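Local coordinates for Alpha/beta hydrolase fold protein (Nakamurella multipartita, PDB 4Y7D), which probably acts as a hydrolase of the alpha/beta hydrolase fold, its substrate not established, at residues Gly179-Lys183 and Glu184-Glu188; Thr74-Gly77 and Ser78-Pro82; Ala90-Phe93 and Asp94-Leu98. All blocks are in the same frame, centred on the assembly; numbering follows the deposited sequence.

Interaction 1 of 3, residues Gly179-Lys183 and Glu184-Glu188. With NA (sodium ion), chain D.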
loop_
_atom_site.group_PDB
_atom_site.type_symbol
_atom_site.label_atom_id
_atom_site.label_comp_id
_atom_site.label_asym_id
_atom_site.label_seq_id
_atom_site.Cartn_x
_atom_site.Cartn_y
_atom_site.Cartn_z
ATOM N N GLY A 179 -4.919 -0.170 14.767
ATOM C CA GLY A 179 -5.470 -1.427 15.263
ATOM C C GLY A 179 -6.475 -1.218 16.375
ATOM O O GLY A 179 -6.659 -0.073 16.887
ATOM N N HIS A 180 -7.115 -2.330 16.734
ATOM C CA HIS A 180 -8.060 -2.395 17.853
ATOM C C HIS A 180 -7.430 -3.045 19.074
ATOM O O HIS A 180 -8.154 -3.529 19.951
ATOM C CB HIS A 180 -9.269 -3.234 17.433
ATOM C CG HIS A 180 -10.126 -2.591 16.390
ATOM N ND1 HIS A 180 -10.761 -1.381 16.589
ATOM C CD2 HIS A 180 -10.510 -3.020 15.167
ATOM C CE1 HIS A 180 -11.469 -1.076 15.514
ATOM N NE2 HIS A 180 -11.346 -2.059 14.643
ATOM N N LEU A 181 -6.105 -3.025 19.177
ATOM C CA LEU A 181 -5.404 -3.666 20.278
ATOM C C LEU A 181 -5.600 -2.969 21.621
ATOM O O LEU A 181 -5.787 -1.749 21.688
ATOM C CB LEU A 181 -3.902 -3.747 19.983
ATOM C CG LEU A 181 -3.420 -4.517 18.742
ATOM C CD1 LEU A 181 -1.929 -4.430 18.631
ATOM C CD2 LEU A 181 -3.819 -5.986 18.794
ATOM N N SER A 182 -5.523 -3.765 22.689
ATOM C CA SER A 182 -5.458 -3.255 24.050
ATOM C C SER A 182 -4.188 -2.426 24.224
ATOM O O SER A 182 -3.212 -2.631 23.531
ATOM C CB SER A 182 -5.430 -4.404 25.054
ATOM O OG SER A 182 -4.179 -5.099 25.028
ATOM N N LYS A 183 -4.195 -1.537 25.207
ATOM C CA LYS A 183 -3.022 -0.748 25.594
ATOM C C LYS A 183 -1.815 -1.663 25.763
ATOM O O LYS A 183 -0.709 -1.379 25.301
ATOM C CB LYS A 183 -3.310 -0.045 26.928
ATOM C CG LYS A 183 -2.598 1.271 27.187
ATOM C CD LYS A 183 -3.236 1.985 28.387
ATOM C CE LYS A 183 -4.689 2.417 28.131
ATOM N NZ LYS A 183 -4.846 3.390 27.005
ATOM N N GLU A 184 -2.052 -2.777 26.464
ATOM C CA GLU A 184 -0.997 -3.726 26.810
ATOM C C GLU A 184 -0.407 -4.380 25.541
ATOM O O GLU A 184 0.820 -4.496 25.386
ATOM C CB GLU A 184 -1.552 -4.779 27.800
ATOM C CG GLU A 184 -1.883 -4.243 29.208
ATOM C CD GLU A 184 -3.230 -3.506 29.318
ATOM O OE1 GLU A 184 -3.995 -3.443 28.323
ATOM O OE2 GLU A 184 -3.527 -2.989 30.445
ATOM N N HIS A 185 -1.277 -4.759 24.616
ATOM C CA HIS A 185 -0.822 -5.356 23.366
ATOM C C HIS A 185 -0.139 -4.361 22.437
ATOM O O HIS A 185 0.835 -4.719 21.769
ATOM C CB HIS A 185 -1.961 -6.102 22.689
ATOM C CG HIS A 185 -2.330 -7.365 23.403
ATOM N ND1 HIS A 185 -3.579 -7.940 23.318
ATOM C CD2 HIS A 185 -1.622 -8.125 24.267
ATOM C CE1 HIS A 185 -3.610 -9.030 24.064
ATOM N NE2 HIS A 185 -2.438 -9.158 24.656
ATOM N N VAL A 186 -0.635 -3.123 22.401
ATOM C CA VAL A 186 0.058 -2.039 21.661
ATOM C C VAL A 186 1.498 -1.961 22.213
ATOM O O VAL A 186 2.461 -1.948 21.439
ATOM C CB VAL A 186 -0.640 -0.654 21.783
ATOM C CG1 VAL A 186 0.225 0.490 21.216
ATOM C CG2 VAL A 186 -1.977 -0.659 21.079
ATOM N N ALA A 187 1.656 -1.907 23.541
ATOM C CA ALA A 187 3.002 -1.775 24.137
ATOM C C ALA A 187 3.906 -2.952 23.789
ATOM O O ALA A 187 5.092 -2.773 23.501
ATOM C CB ALA A 187 2.909 -1.598 25.637
ATOM N N GLU A 188 3.334 -4.148 23.741
ATOM C CA GLU A 188 4.090 -5.340 23.355
ATOM C C GLU A 188 4.590 -5.234 21.904
ATOM O O GLU A 188 5.739 -5.582 21.605
ATOM C CB GLU A 188 3.237 -6.598 23.553
ATOM C CG GLU A 188 3.976 -7.914 23.304
ATOM C CD GLU A 188 3.164 -9.145 23.733
ATOM O OE1 GLU A 188 2.932 -9.341 24.944
ATOM O OE2 GLU A 188 2.756 -9.925 22.867
HETATM NA NA NA D . -6.738 1.590 18.505
HETATM O O HOH W 1 -5.174 0.339 20.103
HETATM O O HOH W 2 -5.638 -6.644 22.235
HETATM O O HOH W 3 -7.951 2.514 16.265
HETATM O O HOH W 4 -8.766 0.960 19.709
HETATM O O HOH W 5 -6.465 3.456 20.038
#
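Ser182 and His185 meet at the start of helix 183-194, where Ser182 is the N-cap. Its OG accepts the backbone N-H of His185 at 3.0 Å, a nearly straight bond (159°). The hydroxyl reaches that N-H because chi1 of 71° sets OG between the backbone N and the carbonyl carbon of its own residue. Ser182 OG also lies obliquely to the imidazole, 3.3 Å from CG of His185. Replacing Ser182 with an alanine removes OG and would probably leave the His185 N-H without its capping acceptor and the first helical turn less firmly closed. The regular backbone ladder starts at the same place: Val186 N donates to Ser182 O at 2.9 Å, and Ala187 N to Lys183 O.

A water links the same two residues a second time. Lying in the plane of the His185 ring at its edge, the water oxygen is 2.7 Å from His185 ND1 and also accepts the N-H of Ser182. The apolar part is small: CB of Leu181 rests 3.8 Å from CG2 of Val186.

A sodium ion sits beside the loop, bound by Gly179 O at 2.3 Å, by Ala176 O and by four waters. One of these waters donates to Leu181 O, tying the ion to the residue before the N-cap.

Residues 179-182 belong to the loop linking helix 167-177 to helix 183-194 at the protein surface, and Leu181 leans on the loop residues Ala249, Ala275 and Thr277, which follow strands 242-247 and 269-273.

Interaction 2 of 3, residues Thr74-Gly77 and Ser78-Pro82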
loop_
_atom_site.group_PDB
_atom_site.type_symbol
_atom_site.label_atom_id
_atom_site.label_comp_id
_atom_site.label_asym_id
_atom_site.label_seq_id
_atom_site.Cartn_x
_atom_site.Cartn_y
_atom_site.Cartn_z
ATOM N N THR A 74 2.801 13.002 -9.935
ATOM C CA THR A 74 1.928 12.380 -10.930
ATOM C C THR A 74 0.653 13.191 -11.021
ATOM O O THR A 74 -0.078 13.273 -10.041
ATOM C CB THR A 74 1.636 10.928 -10.639
ATOM O OG1 THR A 74 2.867 10.180 -10.527
ATOM C CG2 THR A 74 0.778 10.318 -11.694
ATOM N N PRO A 75 0.357 13.760 -12.185
ATOM C CA PRO A 75 -0.852 14.553 -12.246
ATOM C C PRO A 75 -2.111 13.724 -12.107
ATOM O O PRO A 75 -2.183 12.601 -12.552
ATOM C CB PRO A 75 -0.798 15.231 -13.625
ATOM C CG PRO A 75 0.197 14.491 -14.401
ATOM C CD PRO A 75 1.046 13.679 -13.475
ATOM N N LEU A 76 -3.136 14.302 -11.475
ATOM C CA LEU A 76 -4.409 13.613 -11.360
ATOM C C LEU A 76 -4.960 13.166 -12.711
ATOM O O LEU A 76 -5.536 12.061 -12.829
ATOM C CB LEU A 76 -5.416 14.538 -10.590
ATOM C CG LEU A 76 -6.706 13.865 -10.184
ATOM C CD1 LEU A 76 -6.469 12.554 -9.404
ATOM C CD2 LEU A 76 -7.565 14.827 -9.386
ATOM N N GLY A 77 -4.747 13.990 -13.739
ATOM C CA GLY A 77 -5.237 13.723 -15.070
ATOM C C GLY A 77 -4.693 12.451 -15.717
ATOM O O GLY A 77 -5.261 11.952 -16.692
ATOM N N SER A 78 -3.614 11.904 -15.179
ATOM C CA SER A 78 -3.094 10.637 -15.673
ATOM C C SER A 78 -3.980 9.431 -15.291
ATOM O O SER A 78 -3.790 8.314 -15.808
ATOM C CB SER A 78 -1.669 10.448 -15.182
ATOM O OG SER A 78 -0.830 11.341 -15.863
ATOM N N GLY A 79 -4.923 9.643 -14.357
ATOM C CA GLY A 79 -5.898 8.610 -14.052
ATOM C C GLY A 79 -6.660 8.894 -12.766
ATOM O O GLY A 79 -6.117 8.779 -11.672
ATOM N N VAL A 80 -7.924 9.286 -12.913
ATOM C CA VAL A 80 -8.761 9.544 -11.760
ATOM C C VAL A 80 -9.389 8.308 -11.132
ATOM O O VAL A 80 -9.272 8.067 -9.904
ATOM C CB VAL A 80 -9.852 10.575 -12.197
ATOM C CG1 VAL A 80 -10.978 10.687 -11.204
ATOM C CG2 VAL A 80 -9.181 11.921 -12.488
ATOM N N THR A 81 -10.045 7.466 -11.930
ATOM C CA THR A 81 -10.741 6.307 -11.405
ATOM C C THR A 81 -9.777 5.142 -11.154
ATOM O O THR A 81 -8.702 5.115 -11.774
ATOM C CB THR A 81 -11.882 5.795 -12.323
ATOM O OG1 THR A 81 -11.340 5.216 -13.515
ATOM C CG2 THR A 81 -12.857 6.910 -12.675
ATOM N N PRO A 82 -10.173 4.178 -10.295
ATOM C CA PRO A 82 -9.344 2.990 -10.151
ATOM C C PRO A 82 -9.042 2.328 -11.502
ATOM O O PRO A 82 -7.871 1.883 -11.727
ATOM C CB PRO A 82 -10.151 2.086 -9.192
ATOM C CG PRO A 82 -10.888 3.089 -8.361
ATOM C CD PRO A 82 -11.224 4.220 -9.246
HETATM O O HOH W 6 -8.233 10.623 -15.601
#
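A short 3-10 turn in the loop that leads from strand 62-66 to helix 82-95 joins Pro75 and Leu76 to Ser78 and Gly79. Two successive i to i+3 bonds build it: Ser78 N donates to Pro75 O at 3.1 Å, and Gly79 N to Leu76 O at 2.9 Å. Both donors stand well above the planes of their carbonyls rather than on a lone pair. Gly79 follows the turn with phi of 166°, where a CB would collide with the carbonyl oxygen of Ser78, so the backbone shape suits glycine.

Two side-chain contacts accompany the backbone bonds. OG of Ser78 lies 3.6 Å from CG of Pro75, while the hydroxyl itself is hydrogen-bonded to Glu24 O. With its CG anti to the backbone N (chi1 -170°), Leu76 brings this branch point, CG, within 3.9 Å of CG2 of Val80, and the two chains cross at a slant. A water accepts from Val80 N at 3.0 Å and gives only a weak bond to Gly77 O.

Thr74 OG1 ties the start of the loop to Asp67 O, just after strand 62-66, and to Asp26 N within strand 23-31. At its other end Thr81 caps helix 82-95 through Glu84 N, and Leu76 and Val80 lie against helix 217-227.

Interaction 3 of 3, residues Ala90-Phe93 and Asp94-Leu98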
loop_
_atom_site.group_PDB
_atom_site.type_symbol
_atom_site.label_atom_id
_atom_site.label_comp_id
_atom_site.label_asym_id
_atom_site.label_seq_id
_atom_site.Cartn_x
_atom_site.Cartn_y
_atom_site.Cartn_z
ATOM N N ALA A 90 -0.649 -0.183 -16.841
ATOM C CA ALA A 90 -0.375 -1.008 -18.061
ATOM C C ALA A 90 0.374 -0.157 -19.071
ATOM O O ALA A 90 1.283 -0.650 -19.749
ATOM C CB ALA A 90 -1.692 -1.529 -18.659
ATOM N N ALA A 91 -0.002 1.112 -19.177
ATOM C CA ALA A 91 0.721 2.031 -20.065
ATOM C C ALA A 91 2.157 2.307 -19.587
ATOM O O ALA A 91 3.081 2.459 -20.393
ATOM C CB ALA A 91 -0.067 3.325 -20.228
ATOM N N LEU A 92 2.358 2.331 -18.276
ATOM C CA LEU A 92 3.683 2.412 -17.700
ATOM C C LEU A 92 4.523 1.155 -18.076
ATOM O O LEU A 92 5.659 1.279 -18.495
ATOM C CB LEU A 92 3.564 2.542 -16.182
ATOM C CG LEU A 92 4.883 2.506 -15.402
ATOM C CD1 LEU A 92 5.934 3.513 -15.834
ATOM C CD2 LEU A 92 4.555 2.648 -13.924
ATOM N N PHE A 93 3.936 -0.038 -17.974
ATOM C CA PHE A 93 4.635 -1.258 -18.348
ATOM C C PHE A 93 5.013 -1.157 -19.833
ATOM O O PHE A 93 6.123 -1.451 -20.235
ATOM C CB PHE A 93 3.707 -2.468 -18.146
ATOM C CG PHE A 93 3.471 -2.879 -16.683
ATOM C CD1 PHE A 93 4.009 -2.192 -15.604
ATOM C CD2 PHE A 93 2.676 -3.997 -16.412
ATOM C CE1 PHE A 93 3.728 -2.595 -14.293
ATOM C CE2 PHE A 93 2.406 -4.424 -15.134
ATOM C CZ PHE A 93 2.920 -3.704 -14.041
ATOM N N ASP A 94 4.085 -0.684 -20.659
ATOM C CA ASP A 94 4.396 -0.484 -22.093
ATOM C C ASP A 94 5.611 0.464 -22.258
ATOM O O ASP A 94 6.536 0.196 -23.064
ATOM C CB ASP A 94 3.229 0.146 -22.866
ATOM C CG ASP A 94 2.036 -0.775 -23.055
ATOM O OD1 ASP A 94 2.131 -1.971 -22.771
ATOM O OD2 ASP A 94 0.986 -0.258 -23.517
ATOM N N ALA A 95 5.608 1.566 -21.504
ATOM C CA ALA A 95 6.682 2.543 -21.562
ATOM C C ALA A 95 8.042 2.040 -21.043
ATOM O O ALA A 95 9.081 2.610 -21.385
ATOM C CB ALA A 95 6.288 3.855 -20.883
ATOM N N LEU A 96 8.019 0.986 -20.225
ATOM C CA LEU A 96 9.224 0.299 -19.788
ATOM C C LEU A 96 9.545 -0.900 -20.633
ATOM O O LEU A 96 10.507 -1.555 -20.332
ATOM C CB LEU A 96 9.105 -0.137 -18.325
ATOM C CG LEU A 96 8.786 1.013 -17.340
ATOM C CD1 LEU A 96 8.528 0.453 -15.947
ATOM C CD2 LEU A 96 9.900 2.033 -17.339
ATOM N N GLY A 97 8.786 -1.170 -21.697
ATOM C CA GLY A 97 9.024 -2.343 -22.536
ATOM C C GLY A 97 8.791 -3.655 -21.835
ATOM O O GLY A 97 9.433 -4.669 -22.156
ATOM N N LEU A 98 7.903 -3.644 -20.861
ATOM C CA LEU A 98 7.688 -4.744 -19.928
ATOM C C LEU A 98 6.392 -5.480 -20.229
ATOM O O LEU A 98 5.316 -4.863 -20.260
ATOM C CB LEU A 98 7.692 -4.178 -18.504
ATOM C CG LEU A 98 7.619 -5.139 -17.365
ATOM C CD1 LEU A 98 8.804 -6.044 -17.358
ATOM C CD2 LEU A 98 7.545 -4.331 -16.080
#
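Phe93 and Leu98 meet where helix 82-95 ends in a Schellman motif. CD2 of Leu98 lies over one face of the phenyl ring, 4.2 Å from CD1 of Phe93. The ring and the backbone carbonyl of Phe93 thus engage the same residue, since Leu98 N donates to Phe93 O at 2.9 Å in a nearly straight bond (168°). Leu96 N adds a weak bond to that oxygen, its better acceptor being Leu92 O. Gly97, with phi of 66°, turns the chain out of the helix, and its N-H bonds to Asp94 O.

One turn back, CD1 of Leu92 touches CD1 of Leu96 at 4.0 Å. Leu92 CG is anti to its own backbone N (chi1 174°), which carries the tip along the helix toward Leu96. The bonds from Asp94 N to Ala90 O and from Ala95 N to Ala91 O continue the ladder to the last turn.

Outward, Leu92, Leu96 and Leu98 pack on Ile64 of strand 62-66, and Phe93 on Leu37 of strand 35-39, seating the helix on the central sheet. Arg123 borders the helix end: its NH2 forms a salt bridge with Asp94 OD1 and a hydrogen bond with Leu98 O.

Along the chain the order is interaction 2, interaction 3, interaction 1, all within the alpha/beta hydrolase fold. Interactions 2 and 3 belong to the two ends of one element: the loop 74-82 leads into helix 82-95, and residues 90-98 bring that helix to its close. Their centres are about 16 Å apart, with nearest atoms about 8 Å away. Interaction 1 lies on the other side of the chain's centre, about 37 Å from interaction 2 and about 43 Å from interaction 3, centre to centre. Interactions 2 and 3 thus frame a helix packed on the mixed sheet, while interaction 1 starts helix 183-194 in the helical insertion between strands 124-130 and 242-247, probably the cap region common in this fold.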